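Local coordinates for protein putative leucoanthocyanidin reductase 1 (PDB 3I6I) that reduces leucoanthocyanidins to catechin-type flavan-3-ols with NADPH in the flavonoid pathway of grapevine, at residues A[40-45]-A[66-71]; A[74-79]-A[106-111]. All coordinates share one frame; numbering follows the deposited sequence.

Interaction 1 (A[40-45]-A[66-71]). With NDP (NADPH dihydro-nicotinamide-adenine-dinucleotide phosphate), chain B.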
loop_
_atom_site.group_PDB
_atom_site.type_symbol
_atom_site.label_atom_id
_atom_site.label_comp_id
_atom_site.label_asym_id
_atom_site.label_seq_id
_atom_site.Cartn_x
_atom_site.Cartn_y
_atom_site.Cartn_z
ATOM N N LEU A 40 13.170 9.754 -5.804
ATOM C CA LEU A 40 12.725 11.014 -6.374
ATOM C C LEU A 40 12.360 11.980 -5.266
ATOM O O LEU A 40 11.631 11.613 -4.367
ATOM C CB LEU A 40 11.522 10.785 -7.301
ATOM C CG LEU A 40 11.066 11.896 -8.260
ATOM C CD1 LEU A 40 12.220 12.317 -9.206
ATOM C CD2 LEU A 40 9.877 11.360 -9.063
ATOM N N ALA A 41 12.907 13.204 -5.315
ATOM C CA ALA A 41 12.669 14.228 -4.307
ATOM C C ALA A 41 12.100 15.491 -4.957
ATOM O O ALA A 41 12.579 15.924 -6.007
ATOM C CB ALA A 41 13.996 14.590 -3.594
ATOM N N ARG A 42 11.078 16.065 -4.326
ATOM C CA ARG A 42 10.561 17.382 -4.676
ATOM C C ARG A 42 11.641 18.400 -4.369
ATOM O O ARG A 42 12.189 18.399 -3.266
ATOM C CB ARG A 42 9.327 17.690 -3.818
ATOM C CG ARG A 42 8.596 18.995 -4.108
ATOM C CD ARG A 42 7.331 19.127 -3.230
ATOM N NE ARG A 42 6.442 17.960 -3.331
ATOM C CZ ARG A 42 5.491 17.773 -4.256
ATOM N NH1 ARG A 42 5.253 18.679 -5.205
ATOM N NH2 ARG A 42 4.769 16.657 -4.239
ATOM N N PRO A 43 11.966 19.274 -5.335
ATOM C CA PRO A 43 12.915 20.353 -5.050
ATOM C C PRO A 43 12.452 21.281 -3.929
ATOM O O PRO A 43 11.257 21.530 -3.800
ATOM C CB PRO A 43 12.950 21.143 -6.360
ATOM C CG PRO A 43 12.570 20.167 -7.412
ATOM C CD PRO A 43 11.589 19.228 -6.758
ATOM N N GLY A 44 13.392 21.776 -3.128
ATOM C CA GLY A 44 13.090 22.802 -2.131
ATOM C C GLY A 44 13.530 22.457 -0.724
ATOM O O GLY A 44 14.214 21.454 -0.504
ATOM N N PRO A 45 13.139 23.300 0.242
ATOM C CA PRO A 45 13.412 23.139 1.662
ATOM C C PRO A 45 12.790 21.857 2.192
ATOM O O PRO A 45 11.777 21.402 1.669
ATOM C CB PRO A 45 12.750 24.372 2.288
ATOM N N TYR A 66 16.065 14.773 -8.389
ATOM C CA TYR A 66 15.069 15.801 -8.165
ATOM C C TYR A 66 14.083 15.860 -9.297
ATOM O O TYR A 66 14.471 15.977 -10.454
ATOM C CB TYR A 66 15.762 17.159 -7.979
ATOM C CG TYR A 66 16.626 17.137 -6.745
ATOM C CD1 TYR A 66 16.063 17.324 -5.479
ATOM C CD2 TYR A 66 17.983 16.856 -6.828
ATOM C CE1 TYR A 66 16.840 17.275 -4.335
ATOM C CE2 TYR A 66 18.777 16.805 -5.681
ATOM C CZ TYR A 66 18.196 17.022 -4.438
ATOM O OH TYR A 66 18.965 16.969 -3.297
ATOM N N GLY A 67 12.804 15.780 -8.970
ATOM C CA GLY A 67 11.758 15.975 -9.960
ATOM C C GLY A 67 10.407 15.619 -9.378
ATOM O O GLY A 67 10.300 15.264 -8.200
ATOM N N LEU A 68 9.392 15.708 -10.232
ATOM C CA LEU A 68 7.999 15.476 -9.881
ATOM C C LEU A 68 7.408 14.618 -10.993
ATOM O O LEU A 68 7.658 14.888 -12.173
ATOM C CB LEU A 68 7.232 16.797 -9.809
ATOM C CG LEU A 68 7.498 17.731 -8.615
ATOM C CD1 LEU A 68 6.707 19.008 -8.790
ATOM C CD2 LEU A 68 7.145 17.036 -7.299
ATOM N N ILE A 69 6.620 13.608 -10.617
ATOM C CA ILE A 69 6.166 12.594 -11.577
ATOM C C ILE A 69 5.145 13.111 -12.589
ATOM O O ILE A 69 4.961 12.487 -13.608
ATOM C CB ILE A 69 5.637 11.284 -10.918
ATOM C CG1 ILE A 69 4.330 11.509 -10.148
ATOM C CG2 ILE A 69 6.722 10.633 -10.059
ATOM C CD1 ILE A 69 3.665 10.167 -9.827
ATOM N N ASN A 70 4.520 14.255 -12.314
ATOM C CA ASN A 70 3.579 14.891 -13.272
ATOM C C ASN A 70 4.248 15.703 -14.422
ATOM O O ASN A 70 3.567 16.295 -15.274
ATOM C CB ASN A 70 2.595 15.802 -12.519
ATOM C CG ASN A 70 3.301 16.734 -11.551
ATOM O OD1 ASN A 70 3.915 16.306 -10.578
ATOM N ND2 ASN A 70 3.240 17.970 -11.826
ATOM N N GLU A 71 5.578 15.743 -14.422
ATOM C CA GLU A 71 6.345 16.493 -15.406
ATOM C C GLU A 71 6.945 15.501 -16.383
ATOM O O GLU A 71 7.995 14.931 -16.100
ATOM C CB GLU A 71 7.476 17.227 -14.697
ATOM C CG GLU A 71 6.996 18.345 -13.815
ATOM C CD GLU A 71 8.144 19.054 -13.118
ATOM O OE1 GLU A 71 9.028 18.378 -12.516
ATOM O OE2 GLU A 71 8.153 20.288 -13.175
HETATM P PA NDP B . 1.859 9.589 1.421
HETATM O O1A NDP B . 1.012 10.832 1.304
HETATM O O2A NDP B . 2.332 9.121 2.922
HETATM O O5B NDP B . 3.219 9.618 0.560
HETATM C C5B NDP B . 3.190 10.043 -0.767
HETATM C C4B NDP B . 4.557 10.212 -1.310
HETATM O O4B NDP B . 4.292 10.606 -2.712
HETATM C C3B NDP B . 5.316 11.394 -0.654
HETATM O O3B NDP B . 6.745 11.140 -0.584
HETATM C C2B NDP B . 5.040 12.553 -1.608
HETATM O O2B NDP B . 6.107 13.501 -1.544
HETATM C C1B NDP B . 5.112 11.814 -2.942
HETATM N N9A NDP B . 4.529 12.503 -4.094
HETATM C C8A NDP B . 3.256 12.880 -4.208
HETATM N N7A NDP B . 3.077 13.446 -5.404
HETATM C C5A NDP B . 4.241 13.413 -6.062
HETATM C C6A NDP B . 4.648 13.852 -7.323
HETATM N N6A NDP B . 3.779 14.430 -8.155
HETATM N N1A NDP B . 5.933 13.673 -7.690
HETATM C C2A NDP B . 6.793 13.071 -6.870
HETATM N N3A NDP B . 6.438 12.623 -5.659
HETATM C C4A NDP B . 5.166 12.800 -5.235
HETATM O O3 NDP B . 1.023 8.375 0.797
HETATM P PN NDP B . 0.636 6.922 1.439
HETATM O O1N NDP B . 1.738 6.055 1.916
HETATM O O2N NDP B . -0.536 7.262 2.434
HETATM O O5D NDP B . -0.144 6.303 0.130
HETATM C C5D NDP B . 0.595 5.597 -0.878
HETATM C C4D NDP B . -0.309 4.589 -1.530
HETATM O O4D NDP B . -0.527 3.598 -0.488
HETATM C C3D NDP B . -1.664 5.103 -1.947
HETATM O O3D NDP B . -2.069 4.404 -3.120
HETATM C C2D NDP B . -2.549 4.666 -0.794
HETATM O O2D NDP B . -3.836 4.402 -1.315
HETATM C C1D NDP B . -1.920 3.345 -0.357
HETATM N N1N NDP B . -2.008 3.033 1.115
HETATM C C2N NDP B . -2.332 1.735 1.578
HETATM C C3N NDP B . -2.758 1.557 2.827
HETATM C C7N NDP B . -3.078 0.136 3.328
HETATM O O7N NDP B . -2.902 -0.848 2.600
HETATM N N7N NDP B . -3.464 0.031 4.589
HETATM C C4N NDP B . -2.912 2.773 3.755
HETATM C C5N NDP B . -2.009 3.918 3.313
HETATM C C6N NDP B . -1.545 3.976 2.071
HETATM P P2B NDP B . 5.781 15.022 -0.913
HETATM O O1X NDP B . 5.501 14.907 0.542
HETATM O O2X NDP B . 7.062 15.866 -1.330
HETATM O O3X NDP B . 4.538 15.576 -1.721
#
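R42 and L68 meet beside the bound NADPH, the L68 methyl CD2 lying over one face of the guanidinium, off toward its rim and 3.3 Å from R42 NH1. R42 grips the 2'-phosphate with two bonds: NE reaches NDP O2X nearly straight (3.0 Å, 172°), NH2 reaches NDP O3X at 2.7 Å on a more bent path. The arginine chain runs extended before it turns at chi3 (-53°), which places NE, the atom that reaches O2X. From the other segment, I69 N donates to adenine N1A at 3.0 Å, while N70 OD1 accepts from N6A. An arginine just past the second strand, holding the 2'-phosphate, is how many Rossmann enzymes recognise NADPH. Behind this shell, G67 N donates to A41 O (3.0 Å), and A41 CB rests against Y66 CD1. L40 packs its CG on G67 O, and its CD2 presses tightly on I69 CG2 at 3.4 Å. An alanine at L40 would probably open a gap beside G67 and take away the methyl that I69 CG2 packs on. A41 and Y66 form a parallel bridge at the ends of strands 37-41 and 63-66, while L40 also packs on M75 and I78 of helix 72-81.

Interaction 2 (A[74-79]-A[106-111])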
loop_
_atom_site.group_PDB
_atom_site.type_symbol
_atom_site.label_atom_id
_atom_site.label_comp_id
_atom_site.label_asym_id
_atom_site.label_seq_id
_atom_site.Cartn_x
_atom_site.Cartn_y
_atom_site.Cartn_z
ATOM N N ALA A 74 10.621 15.959 -17.774
ATOM C CA ALA A 74 11.551 15.745 -16.653
ATOM C C ALA A 74 11.717 14.266 -16.332
ATOM O O ALA A 74 12.835 13.792 -16.094
ATOM C CB ALA A 74 11.076 16.519 -15.382
ATOM N N MET A 75 10.612 13.525 -16.310
ATOM C CA MET A 75 10.689 12.096 -15.977
ATOM C C MET A 75 11.401 11.314 -17.069
ATOM O O MET A 75 12.153 10.370 -16.774
ATOM C CB MET A 75 9.317 11.483 -15.736
ATOM C CG MET A 75 8.597 11.994 -14.512
ATOM S SD MET A 75 9.598 11.821 -13.000
ATOM C CE MET A 75 10.073 13.518 -12.719
ATOM N N GLU A 76 11.180 11.705 -18.325
ATOM C CA GLU A 76 11.871 11.034 -19.424
ATOM C C GLU A 76 13.384 11.197 -19.235
ATOM O O GLU A 76 14.159 10.231 -19.374
ATOM C CB GLU A 76 11.409 11.556 -20.777
ATOM C CG GLU A 76 9.971 11.217 -21.131
ATOM C CD GLU A 76 9.594 11.650 -22.539
ATOM O OE1 GLU A 76 10.515 11.895 -23.360
ATOM O OE2 GLU A 76 8.385 11.751 -22.838
ATOM N N LYS A 77 13.807 12.406 -18.864
ATOM C CA LYS A 77 15.227 12.691 -18.719
ATOM C C LYS A 77 15.861 11.850 -17.615
ATOM O O LYS A 77 16.912 11.280 -17.805
ATOM C CB LYS A 77 15.486 14.187 -18.481
ATOM C CG LYS A 77 15.538 15.020 -19.774
ATOM N N ILE A 78 15.200 11.785 -16.472
ATOM C CA ILE A 78 15.664 11.001 -15.322
ATOM C C ILE A 78 15.760 9.485 -15.653
ATOM O O ILE A 78 16.784 8.846 -15.403
ATOM C CB ILE A 78 14.699 11.219 -14.143
ATOM C CG1 ILE A 78 15.006 12.566 -13.473
ATOM C CG2 ILE A 78 14.757 10.055 -13.158
ATOM C CD1 ILE A 78 14.000 12.961 -12.400
ATOM N N LEU A 79 14.712 8.928 -16.256
ATOM C CA LEU A 79 14.711 7.502 -16.588
ATOM C C LEU A 79 15.832 7.160 -17.568
ATOM O O LEU A 79 16.418 6.068 -17.498
ATOM C CB LEU A 79 13.383 7.084 -17.191
ATOM C CG LEU A 79 12.140 7.187 -16.314
ATOM C CD1 LEU A 79 10.886 6.979 -17.179
ATOM C CD2 LEU A 79 12.153 6.222 -15.136
ATOM N N MET A 106 7.402 6.760 -19.301
ATOM C CA MET A 106 7.896 5.386 -19.409
ATOM C C MET A 106 7.637 4.798 -20.791
ATOM O O MET A 106 8.492 4.093 -21.348
ATOM C CB MET A 106 7.290 4.495 -18.336
ATOM C CG MET A 106 7.817 4.797 -16.972
ATOM S SD MET A 106 7.176 3.750 -15.637
ATOM C CE MET A 106 5.438 4.108 -15.698
ATOM N N LYS A 107 6.468 5.071 -21.344
ATOM C CA LYS A 107 6.160 4.608 -22.692
ATOM C C LYS A 107 7.110 5.217 -23.718
ATOM O O LYS A 107 7.582 4.515 -24.616
ATOM C CB LYS A 107 4.728 4.947 -23.067
ATOM C CG LYS A 107 4.267 4.360 -24.399
ATOM C CD LYS A 107 2.889 4.900 -24.793
ATOM C CE LYS A 107 2.490 4.396 -26.180
ATOM N NZ LYS A 107 1.199 4.964 -26.678
ATOM N N ALA A 108 7.374 6.519 -23.593
ATOM C CA ALA A 108 8.307 7.208 -24.492
ATOM C C ALA A 108 9.727 6.663 -24.463
ATOM O O ALA A 108 10.357 6.528 -25.515
ATOM C CB ALA A 108 8.325 8.708 -24.195
ATOM N N VAL A 109 10.254 6.382 -23.284
ATOM C CA VAL A 109 11.616 5.892 -23.152
ATOM C C VAL A 109 11.749 4.435 -23.572
ATOM O O VAL A 109 12.758 4.047 -24.195
ATOM C CB VAL A 109 12.208 6.140 -21.739
ATOM C CG1 VAL A 109 12.223 7.633 -21.460
ATOM C CG2 VAL A 109 11.466 5.421 -20.683
ATOM N N GLY A 110 10.736 3.637 -23.269
ATOM C CA GLY A 110 10.632 2.285 -23.824
ATOM C C GLY A 110 11.522 1.225 -23.202
ATOM O O GLY A 110 11.485 0.084 -23.632
ATOM N N THR A 111 12.242 1.579 -22.140
ATOM C CA THR A 111 13.259 0.709 -21.535
ATOM C C THR A 111 12.857 0.143 -20.177
ATOM O O THR A 111 13.659 -0.548 -19.517
ATOM C CB THR A 111 14.562 1.523 -21.342
ATOM O OG1 THR A 111 14.253 2.782 -20.713
ATOM C CG2 THR A 111 15.219 1.794 -22.674
HETATM O O HOH W 1 15.504 3.719 -18.672
#
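The flat group here is the carboxylate of E76, and the methyl of A108 stands above its plane, displaced toward OE2. A108 CB comes 3.3 Å from E76 OE2 and 3.6 Å from E76 CD, close contact between a methyl and a charged group with no hydrogen bond between them. The polar end finds its partner on its own helix, one turn back, where Q72 NE2 is hydrogen-bonded to OE2. That bond probably steadies the carboxylate as it lies across A108. E76 gets there by an extended chain: chi2 of -175° carries CD straight out beyond CG.

Below this polar patch the contact turns greasy. V109 fits its CG1 against the E76 backbone, 3.9 Å from E76 O, with E76 CB only slightly farther away. Its other methyl, CG2, meets L79 CD1 at 3.9 Å, the two side chains crossing at about a right angle. The same CD1 of L79 also touches M106 CG at 3.8 Å, which makes this one methyl the meeting point for two residues a turn apart on the facing helix. M106 takes part by way of CG, although its CB is directed away from the other helix.

Past the apolar contacts, a water bridges the two segments, donating to L79 O at 2.8 Å and accepting from T111 OG1 at 2.6 Å. G110, with its positive phi, breaks the helix just before T111.

The contact thus joins helix 72-81 to the last turn of helix 99-109. A105 extends it, touching both M75 and E76, and the two helices pack together on one face of the Rossmann sheet, where L79 and M106 both reach V87 of strand 86-89.

Interaction 1 closes before interaction 2 opens, and their centres lie 15 Å apart in the same Rossmann domain. Helix 72-81 is the bridge: it follows directly on the 66-71 loop, then presents one side to strand 37-41 and another to helix 99-109. The two contacts touch where I78 CD1 lies 3.7 Å from L40 CD1 and 3.6 Å from Y66 O. In the sheet order 3-2-1-4-5, interaction 1 ties together the strands at one margin, while interaction 2 packs the helices that lead into and out of strand 86-89. The adenosine end of the NADPH site therefore adjoins a layer of helices that interaction 2 holds together farther from the cofactor.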